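Nudix Hydrolase, RenU (Mycolicibacterium smegmatis, PDB 6UUF) is a Nudix-family hydrolase that uses magnesium and probably cleaves nucleotide-type substrates, with NADH a likely candidate. Local coordinates at residues Met10-Ala15 / Glu96-Gly101; Leu27-Met32 / Ile160-Arg165; Leu41-Pro46 / Glu125-Arg130; Thr87-Val92 / Ile111-Glu116. The protein carries 3 engineered substitutions. All coordinates share one frame; numbering follows the deposited sequence.

Contact 1: residues Met10-Ala15 / Glu96-Gly101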
# COMPACT_ATOMS: atom_id res chain seq x y z
N MET A 10 17.54 -11.48 4.82
CA MET A 10 17.60 -12.72 4.03
C MET A 10 16.61 -13.77 4.54
O MET A 10 16.66 -14.16 5.69
CB MET A 10 19.01 -13.33 4.10
CG MET A 10 19.17 -14.60 3.23
SD MET A 10 19.06 -14.35 1.45
CE MET A 10 20.03 -12.83 1.30
N SER A 11 15.75 -14.27 3.67
CA SER A 11 14.80 -15.33 4.08
C SER A 11 15.45 -16.68 4.33
O SER A 11 16.56 -16.96 3.86
CB SER A 11 13.70 -15.53 3.03
OG SER A 11 14.16 -16.15 1.84
N GLU A 12 14.70 -17.53 5.03
CA GLU A 12 14.97 -18.96 5.09
C GLU A 12 15.15 -19.59 3.70
O GLU A 12 16.11 -20.30 3.50
CB GLU A 12 13.86 -19.69 5.85
CG GLU A 12 13.89 -19.43 7.35
CD GLU A 12 12.85 -20.25 8.11
OE1 GLU A 12 11.89 -20.76 7.47
OE2 GLU A 12 12.97 -20.36 9.36
N ASN A 13 14.27 -19.30 2.75
CA ASN A 13 14.43 -19.83 1.38
C ASN A 13 15.49 -19.13 0.50
O ASN A 13 15.59 -19.41 -0.70
CB ASN A 13 13.07 -19.89 0.66
CG ASN A 13 12.16 -20.98 1.24
OD1 ASN A 13 12.54 -21.70 2.17
ND2 ASN A 13 10.96 -21.12 0.67
N GLY A 14 16.27 -18.22 1.10
CA GLY A 14 17.42 -17.58 0.47
C GLY A 14 17.13 -16.48 -0.54
O GLY A 14 17.85 -16.35 -1.51
N ALA A 15 16.08 -15.69 -0.35
CA ALA A 15 15.89 -14.45 -1.11
C ALA A 15 16.01 -13.25 -0.16
O ALA A 15 15.63 -13.33 1.02
CB ALA A 15 14.55 -14.43 -1.82
N GLU A 96 4.52 -12.09 5.38
CA GLU A 96 5.31 -12.42 6.54
C GLU A 96 6.35 -13.47 6.13
O GLU A 96 5.98 -14.54 5.60
CB GLU A 96 4.38 -13.01 7.58
CG GLU A 96 4.97 -13.17 8.95
CD GLU A 96 3.91 -13.62 9.94
OE1 GLU A 96 3.25 -14.66 9.67
OE2 GLU A 96 3.74 -12.93 10.97
N VAL A 97 7.62 -13.16 6.37
CA VAL A 97 8.69 -14.04 5.90
C VAL A 97 9.59 -14.32 7.05
O VAL A 97 10.06 -13.40 7.70
CB VAL A 97 9.51 -13.44 4.73
CG1 VAL A 97 10.62 -14.36 4.33
CG2 VAL A 97 8.62 -13.25 3.52
N ALA A 98 9.81 -15.62 7.29
CA ALA A 98 10.83 -16.09 8.20
C ALA A 98 12.20 -15.74 7.60
O ALA A 98 12.55 -16.25 6.54
CB ALA A 98 10.70 -17.60 8.40
N GLY A 99 12.92 -14.83 8.26
CA GLY A 99 14.29 -14.49 7.93
C GLY A 99 15.31 -15.41 8.62
O GLY A 99 14.97 -16.14 9.56
N ILE A 100 16.56 -15.37 8.16
CA ILE A 100 17.65 -16.16 8.76
C ILE A 100 18.04 -15.51 10.07
O ILE A 100 18.18 -14.28 10.16
CB ILE A 100 18.89 -16.28 7.83
CG1 ILE A 100 18.56 -17.16 6.63
CG2 ILE A 100 20.08 -16.87 8.57
CD1 ILE A 100 19.55 -17.08 5.49
N GLY A 101 18.22 -16.35 11.09
CA GLY A 101 18.74 -15.90 12.38
C GLY A 101 17.70 -15.19 13.22
O GLY A 101 17.97 -14.11 13.77
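M10 and I100 lie side by side and point the same way, so that their chains run alongside each other at the outer end of the contact. The meeting is tight: M10 CG comes within 3.4 Å of I100 CD1, less than the usual carbon-carbon spacing. The M10 CG is anti to the backbone N (chi1 -177°), which sets CG beside I100 CD1; beyond it the bent chain leads the sulfur and CE away. I100 CD1 also rests 3.4 Å from S11 O, tucking the isoleucine against the backbone of the turn. At the other end E12 reaches across A98, with its carboxylate carbon CD 3.4 Å from A98 CB. Next to them, S11 CB touches V97 CG1 at 3.5 Å, while S11 OG turns back into its own loop and accepts the N-H of A15 at 2.9 Å.

The backbones are held by two bonds. I100 N donates to M10 O at 2.8 Å, nearly in line with the carbonyl, and E12 N donates almost straight to A98 O at 2.9 Å, with an N-H...O angle of 172°. They flank a single bridge between S11 and G99. F17 of strand 16-18 packs on both S11 and V97. The loop that begins with the type I turn S11-G14, between strands 8-10 and 16-18, is thus docked by a single beta bridge on the end of strand 87-98.

Contact 2: residues Leu27-Met32 / Ile160-Arg165; sequences LLRAPM and IPLLNR
R29 grips the carbonyl oxygen of I160 end-on, with both terminal nitrogens meeting one atom. NH1 donates at 2.7 Å to I160 O, close to the direction in which the carbonyl points, and NH2 donates at 2.9 Å to I160 O from a position tilted out of the carbonyl plane. The oxygen lies only 1° out of the guanidinium plane, so both N-H groups address it from the edge of the flat group and fix the rotation of that group. The N-H at NE is engaged by the carboxylate of D113 in a salt bridge, which leaves the guanidinium held from two directions. A bend at chi3 (-60°) turns NE out of the line of the extended CB-CG-CD part.

L162 covers one face of this group. Its CD1 sits over the centre of the guanidinium, 3.7 Å from R29 CZ, and the two chains run antiparallel to one another, each passing the other. The second methyl, L162 CD2, leans instead on P31, two residues on from R29, 3.5 Å from P31 N and 3.6 Å from P31 CD. One leucine thus bridges the charged and the apolar halves of the contact. I160 and L163 also touch R89 of the neighbouring strand 87-98, and P161 O accepts a hydrogen bond from R89 NH1. Here the C-terminal tail, leaving helix 144-158, is packed by an arginine-to-carbonyl grip against strand 23-31 of the central mixed sheet of the Nudix fold.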
# COMPACT_ATOMS: atom_id res chain seq x y z
N LEU A 27 -3.55 1.51 1.47
CA LEU A 27 -4.77 1.23 0.71
C LEU A 27 -5.78 2.30 1.06
O LEU A 27 -6.51 2.18 2.05
CB LEU A 27 -5.30 -0.16 1.06
CG LEU A 27 -6.60 -0.63 0.42
CD1 LEU A 27 -6.48 -0.45 -1.07
CD2 LEU A 27 -6.81 -2.13 0.71
N LEU A 28 -5.77 3.37 0.29
CA LEU A 28 -6.62 4.52 0.52
C LEU A 28 -7.93 4.37 -0.27
O LEU A 28 -7.89 4.23 -1.48
CB LEU A 28 -5.92 5.79 0.08
CG LEU A 28 -6.72 7.07 0.32
CD1 LEU A 28 -7.14 7.27 1.79
CD2 LEU A 28 -5.85 8.23 -0.13
N ARG A 29 -9.07 4.44 0.43
CA ARG A 29 -10.40 4.29 -0.15
C ARG A 29 -11.10 5.60 -0.25
O ARG A 29 -10.94 6.46 0.63
CB ARG A 29 -11.27 3.34 0.66
CG ARG A 29 -10.58 2.00 0.96
CD ARG A 29 -11.49 1.10 1.80
NE ARG A 29 -11.84 1.69 3.11
CZ ARG A 29 -12.71 1.15 3.96
NH1 ARG A 29 -13.36 0.01 3.66
NH2 ARG A 29 -12.95 1.76 5.10
N ALA A 30 -11.86 5.78 -1.34
CA ALA A 30 -12.73 6.96 -1.49
C ALA A 30 -14.07 6.64 -2.15
O ALA A 30 -14.14 5.81 -3.04
CB ALA A 30 -12.05 8.10 -2.23
N PRO A 31 -15.14 7.30 -1.69
CA PRO A 31 -16.45 7.06 -2.31
C PRO A 31 -16.52 7.76 -3.64
O PRO A 31 -15.97 8.86 -3.79
CB PRO A 31 -17.43 7.69 -1.32
CG PRO A 31 -16.62 8.60 -0.46
CD PRO A 31 -15.18 8.46 -0.78
N MET A 32 -17.18 7.14 -4.60
CA MET A 32 -17.45 7.84 -5.86
C MET A 32 -18.78 8.60 -5.78
O MET A 32 -19.62 8.27 -4.92
CB MET A 32 -17.46 6.81 -6.98
CG MET A 32 -16.10 6.17 -7.21
SD MET A 32 -14.89 7.45 -7.56
CE MET A 32 -13.94 6.78 -8.91
N ILE A 160 -15.27 -3.04 7.17
CA ILE A 160 -15.25 -1.66 7.68
C ILE A 160 -15.71 -0.73 6.60
O ILE A 160 -14.92 -0.32 5.78
CB ILE A 160 -13.85 -1.18 8.17
CG1 ILE A 160 -12.70 -1.80 7.38
CG2 ILE A 160 -13.68 -1.49 9.66
CD1 ILE A 160 -11.34 -1.33 7.83
N PRO A 161 -17.00 -0.36 6.59
CA PRO A 161 -17.44 0.63 5.59
C PRO A 161 -16.86 2.01 5.80
O PRO A 161 -16.46 2.36 6.92
CB PRO A 161 -18.95 0.69 5.81
CG PRO A 161 -19.13 0.20 7.22
CD PRO A 161 -18.14 -0.90 7.33
N LEU A 162 -16.81 2.78 4.72
CA LEU A 162 -16.22 4.11 4.78
C LEU A 162 -17.00 4.95 5.77
O LEU A 162 -18.17 4.73 5.98
CB LEU A 162 -16.22 4.83 3.41
CG LEU A 162 -15.03 4.54 2.49
CD1 LEU A 162 -15.13 3.14 1.92
CD2 LEU A 162 -14.97 5.56 1.37
N LEU A 163 -16.31 5.93 6.33
CA LEU A 163 -16.87 6.86 7.28
C LEU A 163 -17.74 7.91 6.64
O LEU A 163 -17.80 8.02 5.42
CB LEU A 163 -15.71 7.56 7.99
CG LEU A 163 -14.80 6.61 8.73
CD1 LEU A 163 -13.76 7.40 9.51
CD2 LEU A 163 -15.60 5.72 9.68
N ASN A 164 -18.43 8.67 7.48
CA ASN A 164 -18.95 9.99 7.09
C ASN A 164 -18.92 10.95 8.28
O ASN A 164 -18.45 10.60 9.38
CB ASN A 164 -20.36 9.88 6.49
CG ASN A 164 -21.17 8.78 7.15
OD1 ASN A 164 -20.91 7.60 6.91
ND2 ASN A 164 -22.14 9.16 7.99
N ARG A 165 -19.33 12.19 8.02
CA ARG A 165 -19.59 13.21 9.05
C ARG A 165 -18.42 13.49 10.00
O ARG A 165 -17.35 13.96 9.57
CB ARG A 165 -20.84 12.84 9.84
CG ARG A 165 -22.06 12.47 8.98
CD ARG A 165 -23.30 12.27 9.84
NE ARG A 165 -23.60 13.52 10.54
CZ ARG A 165 -24.28 13.65 11.68
NH1 ARG A 165 -24.46 14.86 12.21
NH2 ARG A 165 -24.78 12.59 12.31

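Contact 3: residues Leu41-Pro46 / Glu125-Arg130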
# COMPACT_ATOMS: atom_id res chain seq x y z
N LEU A 41 -4.39 3.52 -6.71
CA LEU A 41 -3.27 2.64 -7.00
C LEU A 41 -2.19 3.38 -7.75
O LEU A 41 -2.45 4.35 -8.46
CB LEU A 41 -3.68 1.40 -7.79
CG LEU A 41 -4.79 0.55 -7.19
CD1 LEU A 41 -5.20 -0.60 -8.12
CD2 LEU A 41 -4.32 0.03 -5.87
N GLN A 42 -1.01 2.83 -7.60
CA GLN A 42 0.19 3.32 -8.21
C GLN A 42 0.68 2.35 -9.28
O GLN A 42 0.82 1.15 -9.03
CB GLN A 42 1.26 3.47 -7.14
CG GLN A 42 2.50 4.21 -7.61
CD GLN A 42 3.61 4.09 -6.61
OE1 GLN A 42 3.93 3.00 -6.16
NE2 GLN A 42 4.22 5.22 -6.28
N HIS A 43 0.89 2.90 -10.48
CA HIS A 43 1.49 2.17 -11.60
C HIS A 43 3.00 2.31 -11.49
O HIS A 43 3.53 3.43 -11.50
CB HIS A 43 1.03 2.76 -12.90
CG HIS A 43 1.44 1.96 -14.10
ND1 HIS A 43 1.21 0.60 -14.21
CD2 HIS A 43 2.05 2.33 -15.26
CE1 HIS A 43 1.66 0.17 -15.38
NE2 HIS A 43 2.18 1.20 -16.03
N ARG A 44 3.70 1.19 -11.43
CA ARG A 44 5.10 1.24 -11.05
C ARG A 44 5.90 1.55 -12.33
O ARG A 44 5.70 0.90 -13.37
CB ARG A 44 5.52 -0.07 -10.38
CG ARG A 44 4.54 -0.59 -9.31
CD ARG A 44 4.71 -0.02 -7.92
NE ARG A 44 5.27 -1.05 -7.04
CZ ARG A 44 6.56 -1.19 -6.72
NH1 ARG A 44 7.50 -0.36 -7.18
NH2 ARG A 44 6.90 -2.20 -5.91
N ALA A 45 6.74 2.59 -12.28
CA ALA A 45 7.62 2.93 -13.42
C ALA A 45 8.53 1.72 -13.71
O ALA A 45 9.07 1.18 -12.76
CB ALA A 45 8.44 4.17 -13.11
N PRO A 46 8.67 1.27 -14.99
CA PRO A 46 9.62 0.18 -15.40
C PRO A 46 11.01 0.11 -14.73
O PRO A 46 11.48 -1.00 -14.43
CB PRO A 46 9.73 0.38 -16.91
CG PRO A 46 8.31 0.77 -17.27
CD PRO A 46 7.75 1.58 -16.11
N GLU A 125 8.46 6.93 -8.07
CA GLU A 125 8.17 5.87 -9.07
C GLU A 125 6.71 5.90 -9.60
O GLU A 125 6.26 4.97 -10.30
CB GLU A 125 8.55 4.43 -8.60
CG GLU A 125 8.98 4.23 -7.16
CD GLU A 125 7.82 4.13 -6.20
OE1 GLU A 125 7.52 5.14 -5.52
OE2 GLU A 125 7.24 3.02 -6.11
N SER A 126 5.98 6.98 -9.28
CA SER A 126 4.60 7.15 -9.74
C SER A 126 4.63 7.51 -11.21
O SER A 126 4.86 8.68 -11.58
CB SER A 126 3.86 8.20 -8.90
OG SER A 126 3.89 7.84 -7.53
N ALA A 127 4.49 6.47 -12.02
CA ALA A 127 4.33 6.62 -13.46
C ALA A 127 2.91 7.14 -13.69
O ALA A 127 2.69 8.04 -14.51
CB ALA A 127 4.53 5.28 -14.17
N GLU A 128 1.98 6.55 -12.95
CA GLU A 128 0.64 7.07 -12.82
C GLU A 128 0.10 6.66 -11.42
O GLU A 128 0.56 5.70 -10.77
CB GLU A 128 -0.25 6.56 -13.99
CG GLU A 128 -1.57 7.31 -14.20
CD GLU A 128 -2.62 6.52 -14.98
OE1 GLU A 128 -2.26 5.65 -15.80
OE2 GLU A 128 -3.83 6.78 -14.78
N LEU A 129 -0.81 7.48 -10.94
CA LEU A 129 -1.70 7.14 -9.86
C LEU A 129 -3.11 7.21 -10.41
O LEU A 129 -3.46 8.14 -11.14
CB LEU A 129 -1.56 8.12 -8.74
CG LEU A 129 -0.24 8.00 -8.02
CD1 LEU A 129 0.16 9.39 -7.54
CD2 LEU A 129 -0.40 6.97 -6.90
N ARG A 130 -3.92 6.24 -10.02
CA ARG A 130 -5.25 6.16 -10.52
C ARG A 130 -6.22 5.61 -9.47
O ARG A 130 -5.94 4.61 -8.76
CB ARG A 130 -5.24 5.28 -11.76
CG ARG A 130 -6.41 5.54 -12.67
CD ARG A 130 -6.57 4.39 -13.65
NE ARG A 130 -5.64 4.49 -14.79
CZ ARG A 130 -5.46 3.52 -15.70
NH1 ARG A 130 -6.09 2.33 -15.64
NH2 ARG A 130 -4.62 3.76 -16.69
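An antiparallel strand pairing joins 41-44 to 128-130, with the chain just before the second strand, 125-127, turning a corner to keep its hold on the first. L41 and R130 form a hydrogen-bonded pair, L41 N to R130 O at 2.8 Å and R130 N to L41 O at 2.9 Å. Before the corner, E125 O accepts the N-H of A45 at 3.1 Å, while A127 CB packs near A45.

Side chains also meet beside the corner. Q42 CG is anti to the backbone N (chi1 -170°) and the chain runs on extended, bringing NE2 to S126 OG at 2.9 Å, in the plane of the amide; the bond from Q42 NE2 to E125 OE1 is weak. Amide and carboxylate planes stand 85° apart. E125 OE2 also lies 3.6 Å from R44 NH1, well out of the guanidinium plane, an attraction of charges alone. An alanine in place of Q42 would probably leave S126 OG without this donor and the E125 carboxylate freer to turn.

S126 OG is hydrogen-bonded to A78 O, and Q42 touches A78, so the pairing meets the end of helix 67-79, probably the Nudix helix of this alpha/beta fold, judging by its place in the sequence.

Contact 4: residues Thr87-Val92 / Ile111-Glu116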
# COMPACT_ATOMS: atom_id res chain seq x y z
N THR A 87 -7.84 9.41 6.75
CA THR A 87 -8.13 8.83 8.06
C THR A 87 -7.75 7.37 8.09
O THR A 87 -8.33 6.58 7.36
CB THR A 87 -9.62 9.00 8.40
OG1 THR A 87 -9.92 10.40 8.44
CG2 THR A 87 -9.95 8.40 9.76
N VAL A 88 -6.78 7.01 8.94
CA VAL A 88 -6.28 5.64 8.96
C VAL A 88 -7.29 4.79 9.71
O VAL A 88 -7.76 5.17 10.80
CB VAL A 88 -4.89 5.55 9.62
CG1 VAL A 88 -4.48 4.09 9.82
CG2 VAL A 88 -3.85 6.29 8.78
N ARG A 89 -7.64 3.65 9.15
CA ARG A 89 -8.67 2.76 9.73
C ARG A 89 -8.02 1.59 10.47
O ARG A 89 -8.12 1.49 11.68
CB ARG A 89 -9.62 2.26 8.66
CG ARG A 89 -10.31 3.35 7.87
CD ARG A 89 -11.17 4.26 8.72
NE ARG A 89 -12.14 3.50 9.52
CZ ARG A 89 -13.30 3.03 9.07
NH1 ARG A 89 -13.67 3.20 7.80
NH2 ARG A 89 -14.08 2.37 9.89
N THR A 90 -7.29 0.75 9.77
CA THR A 90 -6.61 -0.35 10.46
C THR A 90 -5.38 -0.80 9.65
O THR A 90 -5.09 -0.22 8.61
CB THR A 90 -7.62 -1.54 10.69
OG1 THR A 90 -7.08 -2.50 11.60
CG2 THR A 90 -7.95 -2.24 9.41
N THR A 91 -4.66 -1.80 10.17
CA THR A 91 -3.51 -2.39 9.50
C THR A 91 -3.77 -3.88 9.35
O THR A 91 -4.33 -4.50 10.25
CB THR A 91 -2.23 -2.21 10.32
OG1 THR A 91 -2.38 -2.93 11.55
CG2 THR A 91 -1.98 -0.72 10.64
N VAL A 92 -3.36 -4.45 8.22
CA VAL A 92 -3.37 -5.91 7.96
C VAL A 92 -1.97 -6.38 7.48
O VAL A 92 -1.41 -5.87 6.49
CB VAL A 92 -4.36 -6.25 6.84
CG1 VAL A 92 -4.56 -7.76 6.75
CG2 VAL A 92 -5.68 -5.54 7.07
N ILE A 111 -5.05 0.37 5.73
CA ILE A 111 -6.31 0.79 5.12
C ILE A 111 -6.69 2.19 5.62
O ILE A 111 -6.72 2.43 6.82
CB ILE A 111 -7.44 -0.21 5.48
CG1 ILE A 111 -7.00 -1.64 5.05
CG2 ILE A 111 -8.75 0.23 4.87
CD1 ILE A 111 -8.02 -2.74 5.26
N ALA A 112 -7.01 3.09 4.73
CA ALA A 112 -7.41 4.43 5.14
C ALA A 112 -8.51 4.93 4.22
O ALA A 112 -8.67 4.39 3.11
CB ALA A 112 -6.24 5.40 5.12
N ASP A 113 -9.26 5.92 4.71
CA ASP A 113 -10.34 6.58 3.97
C ASP A 113 -10.10 8.09 3.71
O ASP A 113 -9.55 8.81 4.53
CB ASP A 113 -11.62 6.50 4.76
CG ASP A 113 -12.08 5.08 5.01
OD1 ASP A 113 -11.58 4.12 4.41
OD2 ASP A 113 -12.97 4.93 5.86
N ALA A 114 -10.52 8.54 2.54
CA ALA A 114 -10.66 9.96 2.25
C ALA A 114 -12.15 10.26 1.96
O ALA A 114 -12.94 9.35 1.61
CB ALA A 114 -9.84 10.32 1.04
N ALA A 115 -12.51 11.54 2.09
CA ALA A 115 -13.90 11.98 1.88
C ALA A 115 -14.34 11.90 0.40
O ALA A 115 -15.53 11.77 0.12
CB ALA A 115 -14.09 13.39 2.44
N GLU A 116 -13.39 11.95 -0.53
CA GLU A 116 -13.67 11.98 -1.96
C GLU A 116 -12.39 11.58 -2.68
O GLU A 116 -11.34 11.48 -2.05
CB GLU A 116 -14.09 13.39 -2.38
CG GLU A 116 -13.18 14.48 -1.86
CD GLU A 116 -13.38 15.78 -2.59
OE1 GLU A 116 -14.07 16.67 -2.07
OE2 GLU A 116 -12.85 15.91 -3.71
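R89 and T90 both face I111, which makes a classic beta bulge in the antiparallel pairing of strands 87-98 and 104-113. I111 O takes the N-H of R89 at 2.8 Å. A weak bond runs from T90 N to I111 O at 3.4 Å, while I111 N donates to T90 O at 2.9 Å. The extra residue lets R89 CB point toward the other strand. Before the bulge the pairing is regular: T87 and D113 exchange two backbone bonds, and A112 CB packs against V88 CA.

The R89 chain bends at chi2 (-61°) and chi3, bringing the guanidinium edge to the D113 carboxylate. Its NH1 meets D113 OD2 at 2.7 Å in a salt bridge, the oxygen near the guanidinium plane and approached on its syn side; the two flat groups are turned 78° to each other. An alanine in place of R89 would probably leave D113 OD2 without its charge partner here and P161 O without the donor it has in R89 NH1.

The D113 carboxylate is bonded to two arginines, R89 and R29, one at each oxygen, whose guanidinium nitrogens come close; its negative charge would probably be stabilised by them and would in turn offset their mutual repulsion.

Contacts 2 and 4 form one cluster, their centres about 7 Å apart: R29 N lies 2.7 Å from A112 O, probably a hydrogen bond, and R29 NE meets D113 OD1 at 2.8 Å. The C-terminal tail is thereby tied through strand 23-31 to the 87-98/104-113 hairpin. Contact 1 sits across the chain's centre at the far end of the same hairpin, about 30 Å from contact 4 between centres. Contact 3 lies about 20 Å from contact 4 by the same measure, on strand 37-44 next to 23-31. Helix 67-79, the presumed Nudix helix, is touched from both: by Q42 and L129 in contact 3 and by V88 and T91 in contact 4.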